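Local atomic coordinates of peptidase M16 inactive domain family protein (Pseudomonas fluorescens, PDB entry 3GWB), a protein that is a peptidase M16 inactive-domain family protein that may have hydrolase activity, its own function being uncertain. Residues A[56-61]-A[87-91]; A[351-355]-A[392-396]. Residue numbers count along the deposited sequence, not the author numbering.

Contact 1: residues A[56-61]-A[87-91]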
loop_
_atom_site.group_PDB
_atom_site.type_symbol
_atom_site.label_atom_id
_atom_site.label_comp_id
_atom_site.label_asym_id
_atom_site.label_seq_id
_atom_site.Cartn_x
_atom_site.Cartn_y
_atom_site.Cartn_z
ATOM N N ALA A 56 15.751 -14.182 5.790
ATOM C CA ALA A 56 14.424 -14.752 5.592
ATOM C C ALA A 56 13.564 -13.841 4.729
ATOM O O ALA A 56 12.908 -14.284 3.786
ATOM C CB ALA A 56 13.741 -14.982 6.942
ATOM N N LEU A 57 13.577 -12.556 5.042
ATOM C CA LEU A 57 12.763 -11.628 4.280
ATOM C C LEU A 57 13.275 -11.505 2.847
ATOM O O LEU A 57 12.496 -11.434 1.896
ATOM C CB LEU A 57 12.749 -10.271 4.980
ATOM C CG LEU A 57 11.506 -9.421 4.722
ATOM C CD1 LEU A 57 11.026 -8.801 6.036
ATOM C CD2 LEU A 57 11.818 -8.358 3.678
ATOM N N LEU A 58 14.592 -11.500 2.692
ATOM C CA LEU A 58 15.184 -11.382 1.368
ATOM C C LEU A 58 14.861 -12.603 0.509
ATOM O O LEU A 58 14.553 -12.477 -0.675
ATOM C CB LEU A 58 16.696 -11.205 1.502
ATOM C CG LEU A 58 17.493 -10.764 0.275
ATOM C CD1 LEU A 58 16.824 -9.576 -0.410
ATOM C CD2 LEU A 58 18.912 -10.406 0.726
ATOM N N THR A 59 14.924 -13.789 1.102
ATOM C CA THR A 59 14.629 -15.003 0.359
ATOM C C THR A 59 13.175 -14.962 -0.108
ATOM O O THR A 59 12.878 -15.253 -1.266
ATOM C CB THR A 59 14.847 -16.279 1.221
ATOM O OG1 THR A 59 16.198 -16.323 1.689
ATOM C CG2 THR A 59 14.585 -17.541 0.391
ATOM N N ASN A 60 12.272 -14.585 0.791
ATOM C CA ASN A 60 10.858 -14.527 0.449
ATOM C C ASN A 60 10.554 -13.507 -0.642
ATOM O O ASN A 60 9.663 -13.712 -1.465
ATOM C CB ASN A 60 10.027 -14.222 1.698
ATOM C CG ASN A 60 8.539 -14.214 1.413
ATOM O OD1 ASN A 60 7.959 -13.172 1.112
ATOM N ND2 ASN A 60 7.918 -15.381 1.487
ATOM N N ALA A 61 11.301 -12.412 -0.653
ATOM C CA ALA A 61 11.101 -11.366 -1.643
ATOM C C ALA A 61 11.641 -11.771 -3.007
ATOM O O ALA A 61 11.149 -11.305 -4.033
ATOM C CB ALA A 61 11.787 -10.081 -1.186
ATOM N N GLY A 87 1.022 -13.519 -4.268
ATOM C CA GLY A 87 1.240 -12.737 -3.062
ATOM C C GLY A 87 2.363 -13.333 -2.228
ATOM O O GLY A 87 2.597 -14.540 -2.275
ATOM N N ASN A 88 3.076 -12.494 -1.481
ATOM C CA ASN A 88 4.159 -12.990 -0.631
ATOM C C ASN A 88 4.428 -12.024 0.516
ATOM O O ASN A 88 4.088 -10.840 0.443
ATOM C CB ASN A 88 5.437 -13.209 -1.453
ATOM C CG ASN A 88 6.131 -11.906 -1.832
ATOM O OD1 ASN A 88 7.073 -11.473 -1.166
ATOM N ND2 ASN A 88 5.665 -11.276 -2.900
ATOM N N GLY A 89 5.034 -12.536 1.577
ATOM C CA GLY A 89 5.348 -11.713 2.725
ATOM C C GLY A 89 6.077 -12.535 3.768
ATOM O O GLY A 89 5.808 -13.724 3.920
ATOM N N ALA A 90 7.009 -11.904 4.471
ATOM C CA ALA A 90 7.773 -12.574 5.514
ATOM C C ALA A 90 7.618 -11.758 6.795
ATOM O O ALA A 90 7.600 -10.525 6.760
ATOM C CB ALA A 90 9.247 -12.679 5.109
ATOM N N TYR A 91 7.498 -12.458 7.918
ATOM C CA TYR A 91 7.307 -11.820 9.212
ATOM C C TYR A 91 8.271 -12.385 10.245
ATOM O O TYR A 91 9.362 -12.824 9.899
ATOM C CB TYR A 91 5.853 -12.034 9.636
ATOM C CG TYR A 91 4.902 -11.672 8.518
ATOM C CD1 TYR A 91 4.678 -10.338 8.178
ATOM C CD2 TYR A 91 4.303 -12.659 7.735
ATOM C CE1 TYR A 91 3.888 -9.991 7.087
ATOM C CE2 TYR A 91 3.509 -12.326 6.637
ATOM C CZ TYR A 91 3.308 -10.990 6.318
ATOM O OH TYR A 91 2.539 -10.644 5.231
#

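Contact 2: residues A[351-355]-A[392-396]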
loop_
_atom_site.group_PDB
_atom_site.type_symbol
_atom_site.label_atom_id
_atom_site.label_comp_id
_atom_site.label_asym_id
_atom_site.label_seq_id
_atom_site.Cartn_x
_atom_site.Cartn_y
_atom_site.Cartn_z
ATOM N N LYS A 351 -19.083 -7.439 21.550
ATOM C CA LYS A 351 -19.597 -8.691 21.006
ATOM C C LYS A 351 -20.405 -8.409 19.743
ATOM O O LYS A 351 -20.303 -9.142 18.761
ATOM C CB LYS A 351 -20.471 -9.413 22.036
ATOM C CG LYS A 351 -19.697 -9.941 23.240
ATOM C CD LYS A 351 -20.580 -10.007 24.478
ATOM C CE LYS A 351 -21.209 -11.360 24.678
ATOM N NZ LYS A 351 -20.252 -12.286 25.330
ATOM N N ARG A 352 -21.194 -7.339 19.764
ATOM C CA ARG A 352 -22.003 -6.982 18.605
ATOM C C ARG A 352 -21.116 -6.598 17.426
ATOM O O ARG A 352 -21.364 -7.012 16.298
ATOM C CB ARG A 352 -22.953 -5.830 18.938
ATOM C CG ARG A 352 -23.896 -5.492 17.798
ATOM C CD ARG A 352 -25.012 -4.545 18.218
ATOM N NE ARG A 352 -24.524 -3.209 18.551
ATOM C CZ ARG A 352 -24.313 -2.763 19.789
ATOM N NH1 ARG A 352 -24.548 -3.545 20.839
ATOM N NH2 ARG A 352 -23.868 -1.527 19.976
ATOM N N GLU A 353 -20.081 -5.807 17.688
ATOM C CA GLU A 353 -19.160 -5.397 16.634
ATOM C C GLU A 353 -18.443 -6.620 16.079
ATOM O O GLU A 353 -18.290 -6.770 14.867
ATOM C CB GLU A 353 -18.113 -4.418 17.173
ATOM C CG GLU A 353 -18.642 -3.042 17.547
ATOM C CD GLU A 353 -17.534 -2.101 17.999
ATOM O OE1 GLU A 353 -16.946 -2.336 19.079
ATOM O OE2 GLU A 353 -17.243 -1.128 17.266
ATOM N N LEU A 354 -18.002 -7.488 16.982
ATOM C CA LEU A 354 -17.288 -8.698 16.602
ATOM C C LEU A 354 -18.174 -9.598 15.745
ATOM O O LEU A 354 -17.761 -10.049 14.674
ATOM C CB LEU A 354 -16.835 -9.448 17.857
ATOM C CG LEU A 354 -15.874 -10.625 17.665
ATOM C CD1 LEU A 354 -14.588 -10.144 16.992
ATOM C CD2 LEU A 354 -15.570 -11.256 19.020
ATOM N N ALA A 355 -19.393 -9.850 16.216
ATOM C CA ALA A 355 -20.337 -10.694 15.493
ATOM C C ALA A 355 -20.514 -10.181 14.067
ATOM O O ALA A 355 -20.363 -10.934 13.104
ATOM C CB ALA A 355 -21.678 -10.719 16.213
ATOM N N SER A 392 -16.536 -16.376 22.103
ATOM C CA SER A 392 -16.551 -14.918 22.134
ATOM C C SER A 392 -17.896 -14.373 22.599
ATOM O O SER A 392 -17.967 -13.615 23.567
ATOM C CB SER A 392 -16.223 -14.350 20.751
ATOM O OG SER A 392 -14.860 -14.562 20.424
ATOM N N GLN A 393 -18.960 -14.764 21.905
ATOM C CA GLN A 393 -20.303 -14.309 22.241
ATOM C C GLN A 393 -20.757 -14.709 23.650
ATOM O O GLN A 393 -21.712 -14.147 24.175
ATOM C CB GLN A 393 -21.311 -14.841 21.218
ATOM C CG GLN A 393 -21.110 -14.329 19.797
ATOM C CD GLN A 393 -21.157 -12.814 19.706
ATOM O OE1 GLN A 393 -22.084 -12.179 20.211
ATOM N NE2 GLN A 393 -20.159 -12.227 19.051
ATOM N N GLU A 394 -20.073 -15.668 24.265
ATOM C CA GLU A 394 -20.456 -16.126 25.597
ATOM C C GLU A 394 -19.639 -15.590 26.773
ATOM O O GLU A 394 -19.983 -15.832 27.936
ATOM C CB GLU A 394 -20.458 -17.656 25.624
ATOM C CG GLU A 394 -21.677 -18.254 24.935
ATOM C CD GLU A 394 -21.605 -19.762 24.794
ATOM O OE1 GLU A 394 -21.159 -20.436 25.750
ATOM O OE2 GLU A 394 -22.010 -20.273 23.725
ATOM N N LEU A 395 -18.568 -14.862 26.480
ATOM C CA LEU A 395 -17.722 -14.311 27.534
ATOM C C LEU A 395 -18.464 -13.346 28.455
ATOM O O LEU A 395 -19.344 -12.603 28.020
ATOM C CB LEU A 395 -16.520 -13.591 26.920
ATOM C CG LEU A 395 -15.509 -14.495 26.219
ATOM C CD1 LEU A 395 -14.495 -13.651 25.466
ATOM C CD2 LEU A 395 -14.824 -15.381 27.258
ATOM N N THR A 396 -18.098 -13.367 29.733
ATOM C CA THR A 396 -18.701 -12.481 30.721
ATOM C C THR A 396 -17.668 -11.433 31.135
ATOM O O THR A 396 -16.470 -11.602 30.908
ATOM C CB THR A 396 -19.148 -13.251 31.982
ATOM O OG1 THR A 396 -18.017 -13.914 32.562
ATOM C CG2 THR A 396 -20.212 -14.286 31.639
#

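Contact 1: residues A[56-61]-A[87-91]
The methyl group of A90 lies over the turn of helix that carries L57 and N60, with A90 CB 3.8 Å from L57 CA and 3.8 Å from N60 CB. This is helix-on-sheet packing in an alpha/beta layer of the kind M16 peptidase folds are built from: helix 55-62 rests against strand 85-90, the outermost strand on one side of the six-stranded mixed sheet within this chain. The two short segments run nearly antiparallel, at 172°, and their axes approach to 7.5 Å. So close a spacing suits the small residues at the interface, A90 on the strand and A56 on the helix, whose carbonyl A56 O is 4.2 Å from A90 CB. L57 leaves its helix sideways, but the end of its side chain comes nearer the strand, L57 CG lying 4.0 Å from A90 CB. L58 points away and meets helix 126-143, and T59 touches helix 181-191, so the short helix is packed between the strand and these longer helices. N60 is the polar element. Its ND2 hydrogen-bonds to Y192 OH and to V96 O on the adjoining strand 95-102, joining the helix to the second strand of the sheet as well as to the edge strand. N60 OD1 lies 3.0 Å from G89 N, at an angle too poor for a hydrogen bond.

Contact 2: residues A[351-355]-A[392-396]
Hydrogen bonds dominate this meeting of two helices near the surface. The ammonium group of K351 reaches the C-terminal end of helix 384-394, where the last carbonyls converge, and K351 NZ donates to S392 O (3.2 Å), Q393 O (2.6 Å, its position less certain) and L395 O (2.9 Å). A lysine gathering carbonyls in this way is a form of side-chain C-capping, its charge favourable to the helix dipole. In the reverse direction Q393 NE2 donates to K351 O at 3.1 Å and 175°, nearly linear; that carbonyl also accepts the helical bond from A355 N. Van der Waals contacts flank the hydrogen bonds: L354 CD2 meets S392 CB at 3.6 Å, and A355 CB lies 3.6 Å from Q393 NE2. Past L395, T396 N-caps helix 397-407, so K351 grips the tight turn between two consecutive helices. Helix 266-277 underlies the junction: L354 and L395 both touch its L271, while S392 rests on A267.

From the N terminus, the chain first forms contact 1: after helix 55-62 it passes through the small hairpin 66-71 and helix 72-80, and strand 85-90 brings it back, closing a loop of 25 residues. This ties helix 55-62 to the edge of the six-stranded sheet. Contact 2 opens much later, in the half built on the five-stranded sheet, where helix 365-377 lies within the 36 residues between its segments, and it ties helices 344-356 and 384-394 to each other. The two loops follow in series, neither nested nor crossed. The centres of contact 1 and contact 2 are 35 Å apart, on opposite sides of the chain's centre; the nearest atoms of contact 1 and contact 2 are about 21 Å apart.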